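Local coordinates for protein deferrochelatase (PDB 5DE0) that binds heme b and probably acts as a peroxidase of the dye-decolorizing (DyP) family, at residues 10-21 and 230-238. Sequence-based numbering, arbitrary orientation.
Sequences AILPEAGPFALY and KIVRHSLPY. With HEM (protoporphyrin IX containing Fe), chain F.
Tyr21 OH donates to His234 O at 2.7 Å, in the carbonyl plane and at a C=O...O angle of 158°. Its ring meets this oxygen at the edge, and Tyr21 OH also presses on Leu236 CB at 3.2 Å, the two side chains crossing at about a right angle. Leu236 CD2 then packs against Ala19 CB at 3.8 Å, beside the turn at Gly16 and Pro17. The imidazole of His234 enters the 10-15 loop edge first. His234 NE2 donates to Ile11 O in the ring plane, though tilted 26° from the carbonyl plane; the modelled 2.5 Å is probably an underestimate. Pro13 O lies 3.0 Å from His234 CE1 near the ring plane; Ala10 O, bonded to His103, approaches His234 CE1 obliquely at 3.1 Å. Ala15 CB is 3.7 Å from His234 ND1. His101 meets both rings, edge-to-face with His234 and nearly parallel to Tyr21. Arg233, the residue before His234, bends at chi3 (-73°), laying one guanidinium face near heme C1A, and its NH1 and NH2 both donate to propionate O1D. The contact joins the two halves of the DyP fold, each with a four-stranded antiparallel sheet, through the loop before strand 18-26 and the interrupted strand 232-239. The bond to Ile11 O requires the proton on His234 NE2, and the carbonyls near CE1 probably meet its polarised C-H, while Arg233 is paired with the heme propionate and Asp147.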
# COMPACT_ATOMS: atom_id res chain seq x y z
N ALA B 10 17.76 -11.17 -1.32
CA ALA B 10 16.41 -11.21 -0.76
C ALA B 10 16.04 -12.57 -0.17
O ALA B 10 15.18 -12.65 0.71
CB ALA B 10 15.39 -10.80 -1.82
N ILE B 11 16.70 -13.62 -0.63
CA ILE B 11 16.27 -14.99 -0.34
C ILE B 11 16.58 -15.46 1.08
O ILE B 11 15.67 -15.81 1.83
CB ILE B 11 16.91 -15.98 -1.34
CG1 ILE B 11 16.61 -15.54 -2.78
CG2 ILE B 11 16.41 -17.39 -1.09
CD1 ILE B 11 17.22 -16.45 -3.82
N LEU B 12 17.86 -15.48 1.44
CA LEU B 12 18.30 -16.03 2.72
C LEU B 12 17.86 -15.26 3.98
O LEU B 12 17.43 -15.89 4.95
CB LEU B 12 19.82 -16.18 2.72
CG LEU B 12 20.36 -17.58 2.43
CD1 LEU B 12 19.71 -18.18 1.20
CD2 LEU B 12 21.88 -17.56 2.28
N PRO B 13 17.98 -13.92 3.99
CA PRO B 13 17.60 -13.23 5.23
C PRO B 13 16.11 -13.35 5.55
O PRO B 13 15.31 -13.65 4.67
CB PRO B 13 17.96 -11.76 4.95
CG PRO B 13 18.88 -11.80 3.79
CD PRO B 13 18.48 -12.98 2.97
N GLU B 14 15.77 -13.11 6.81
CA GLU B 14 14.37 -13.07 7.23
C GLU B 14 13.69 -11.89 6.56
O GLU B 14 14.30 -10.84 6.36
CB GLU B 14 14.26 -12.95 8.75
CG GLU B 14 14.77 -14.16 9.51
CD GLU B 14 13.78 -15.31 9.52
OE1 GLU B 14 12.59 -15.07 9.21
OE2 GLU B 14 14.19 -16.44 9.84
N ALA B 15 12.42 -12.06 6.20
CA ALA B 15 11.66 -11.02 5.52
C ALA B 15 11.58 -9.75 6.36
O ALA B 15 11.40 -9.81 7.58
CB ALA B 15 10.27 -11.51 5.17
N GLY B 16 11.72 -8.60 5.71
CA GLY B 16 11.58 -7.32 6.38
C GLY B 16 10.12 -6.98 6.61
O GLY B 16 9.24 -7.67 6.10
N PRO B 17 9.86 -5.91 7.38
CA PRO B 17 8.50 -5.44 7.70
C PRO B 17 7.66 -5.10 6.47
O PRO B 17 6.43 -5.09 6.54
CB PRO B 17 8.76 -4.18 8.53
CG PRO B 17 10.11 -4.37 9.10
CD PRO B 17 10.89 -5.12 8.06
N PHE B 18 8.33 -4.83 5.35
CA PHE B 18 7.64 -4.49 4.10
C PHE B 18 8.29 -5.22 2.93
O PHE B 18 9.50 -5.44 2.93
CB PHE B 18 7.67 -2.98 3.86
CG PHE B 18 7.18 -2.18 5.02
CD1 PHE B 18 5.83 -1.87 5.14
CD2 PHE B 18 8.06 -1.72 5.99
CE1 PHE B 18 5.37 -1.12 6.21
CE2 PHE B 18 7.60 -0.98 7.07
CZ PHE B 18 6.26 -0.68 7.17
N ALA B 19 7.49 -5.57 1.93
CA ALA B 19 8.02 -6.28 0.77
C ALA B 19 7.33 -5.88 -0.53
O ALA B 19 6.17 -5.46 -0.53
CB ALA B 19 7.90 -7.78 0.98
N LEU B 20 8.06 -6.00 -1.63
CA LEU B 20 7.51 -5.76 -2.96
C LEU B 20 7.57 -7.02 -3.80
O LEU B 20 8.62 -7.65 -3.93
CB LEU B 20 8.27 -4.63 -3.65
CG LEU B 20 7.97 -4.46 -5.15
CD1 LEU B 20 6.52 -4.08 -5.36
CD2 LEU B 20 8.90 -3.42 -5.77
N TYR B 21 6.43 -7.39 -4.38
CA TYR B 21 6.37 -8.54 -5.27
C TYR B 21 5.78 -8.13 -6.61
O TYR B 21 4.57 -7.90 -6.72
CB TYR B 21 5.54 -9.67 -4.67
CG TYR B 21 5.78 -9.92 -3.19
CD1 TYR B 21 6.79 -10.77 -2.77
CD2 TYR B 21 4.98 -9.32 -2.23
CE1 TYR B 21 7.00 -11.01 -1.42
CE2 TYR B 21 5.18 -9.55 -0.89
CZ TYR B 21 6.19 -10.40 -0.49
OH TYR B 21 6.39 -10.64 0.86
N LYS B 230 10.72 -29.28 2.89
CA LYS B 230 10.79 -27.95 3.46
C LYS B 230 11.00 -26.87 2.40
O LYS B 230 11.66 -27.09 1.39
CB LYS B 230 11.90 -27.88 4.51
CG LYS B 230 11.51 -28.57 5.81
CD LYS B 230 12.67 -28.67 6.78
CE LYS B 230 12.18 -29.14 8.14
NZ LYS B 230 11.32 -30.35 8.04
N ILE B 231 10.40 -25.71 2.65
CA ILE B 231 10.54 -24.55 1.77
C ILE B 231 10.82 -23.31 2.61
O ILE B 231 10.55 -23.28 3.81
CB ILE B 231 9.28 -24.30 0.92
CG1 ILE B 231 8.08 -23.98 1.81
CG2 ILE B 231 8.99 -25.51 0.03
CD1 ILE B 231 6.80 -23.73 1.04
N VAL B 232 11.38 -22.28 1.98
CA VAL B 232 11.62 -21.01 2.64
C VAL B 232 10.61 -19.98 2.14
O VAL B 232 10.69 -19.52 1.01
CB VAL B 232 13.05 -20.49 2.39
CG1 VAL B 232 13.23 -19.12 3.02
CG2 VAL B 232 14.07 -21.48 2.95
N ARG B 233 9.66 -19.63 3.01
CA ARG B 233 8.59 -18.71 2.63
C ARG B 233 8.95 -17.25 2.92
O ARG B 233 9.54 -16.94 3.96
CB ARG B 233 7.30 -19.08 3.36
CG ARG B 233 6.70 -20.41 2.94
CD ARG B 233 5.62 -20.86 3.91
NE ARG B 233 6.19 -21.31 5.18
CZ ARG B 233 5.54 -21.30 6.34
NH1 ARG B 233 4.30 -20.85 6.40
NH2 ARG B 233 6.14 -21.73 7.44
N HIS B 234 8.58 -16.37 2.01
CA HIS B 234 8.79 -14.93 2.18
C HIS B 234 7.47 -14.19 2.07
O HIS B 234 7.44 -13.00 1.76
CB HIS B 234 9.79 -14.39 1.16
CG HIS B 234 11.22 -14.45 1.61
ND1 HIS B 234 11.76 -13.52 2.46
CD2 HIS B 234 12.21 -15.33 1.32
CE1 HIS B 234 13.03 -13.82 2.69
NE2 HIS B 234 13.32 -14.91 2.01
N SER B 235 6.38 -14.91 2.32
CA SER B 235 5.04 -14.36 2.17
C SER B 235 4.78 -13.21 3.13
O SER B 235 5.46 -13.07 4.15
CB SER B 235 3.99 -15.44 2.39
OG SER B 235 4.32 -16.62 1.68
N LEU B 236 3.80 -12.39 2.79
CA LEU B 236 3.44 -11.23 3.60
C LEU B 236 2.02 -10.78 3.25
O LEU B 236 1.64 -10.80 2.08
CB LEU B 236 4.44 -10.09 3.37
CG LEU B 236 4.93 -9.32 4.60
CD1 LEU B 236 5.42 -10.27 5.68
CD2 LEU B 236 6.04 -8.36 4.19
N PRO B 237 1.24 -10.40 4.27
CA PRO B 237 -0.12 -9.88 4.07
C PRO B 237 -0.12 -8.63 3.19
O PRO B 237 0.90 -7.96 3.09
CB PRO B 237 -0.57 -9.54 5.50
CG PRO B 237 0.26 -10.41 6.37
CD PRO B 237 1.58 -10.52 5.69
N TYR B 238 -1.26 -8.34 2.55
CA TYR B 238 -1.35 -7.22 1.62
C TYR B 238 -2.78 -6.72 1.48
O TYR B 238 -3.72 -7.37 1.93
CB TYR B 238 -0.83 -7.63 0.24
CG TYR B 238 -1.86 -8.43 -0.54
CD1 TYR B 238 -2.04 -9.79 -0.29
CD2 TYR B 238 -2.66 -7.83 -1.50
CE1 TYR B 238 -2.97 -10.52 -0.99
CE2 TYR B 238 -3.60 -8.56 -2.20
CZ TYR B 238 -3.76 -9.91 -1.94
OH TYR B 238 -4.69 -10.64 -2.63
CHA HEM F . 2.54 -23.32 7.49
CHB HEM F . 3.33 -24.00 2.76
CHC HEM F . -0.45 -21.14 1.67
CHD HEM F . -0.67 -19.81 6.33
C1A HEM F . 3.08 -23.76 6.31
C2A HEM F . 4.22 -24.65 6.16
C3A HEM F . 4.43 -24.84 4.86
C4A HEM F . 3.45 -24.07 4.13
CMA HEM F . 5.54 -25.71 4.22
CAA HEM F . 5.02 -25.28 7.32
CBA HEM F . 4.60 -26.74 7.48
CGA HEM F . 5.24 -27.33 8.71
O1A HEM F . 4.74 -27.07 9.83
O2A HEM F . 6.25 -28.06 8.55
C1B HEM F . 2.33 -23.36 2.06
C2B HEM F . 2.06 -23.52 0.65
C3B HEM F . 1.03 -22.74 0.33
C4B HEM F . 0.59 -22.05 1.54
CMB HEM F . 2.84 -24.43 -0.33
CAB HEM F . 0.46 -22.65 -1.10
CBB HEM F . -0.54 -21.82 -1.42
C1C HEM F . -0.83 -20.50 2.83
C2C HEM F . -1.86 -19.48 2.96
C3C HEM F . -1.91 -19.12 4.25
C4C HEM F . -0.92 -19.89 4.97
CMC HEM F . -2.70 -18.96 1.77
CAC HEM F . -2.82 -18.08 4.97
CBC HEM F . -3.82 -17.42 4.39
C1D HEM F . 0.07 -20.69 7.09
C2D HEM F . -0.01 -20.82 8.52
C3D HEM F . 0.99 -21.92 8.89
C4D HEM F . 1.58 -22.34 7.64
CMD HEM F . -0.92 -20.03 9.49
CAD HEM F . 1.30 -22.46 10.30
CBD HEM F . 2.39 -21.63 10.97
CGD HEM F . 3.68 -21.76 10.22
O1D HEM F . 4.00 -20.86 9.40
O2D HEM F . 4.40 -22.77 10.43
NA HEM F . 2.64 -23.43 5.04
NB HEM F . 1.42 -22.46 2.57
NC HEM F . -0.28 -20.72 4.08
ND HEM F . 1.01 -21.60 6.61
FE HEM F . 1.13 -22.11 4.60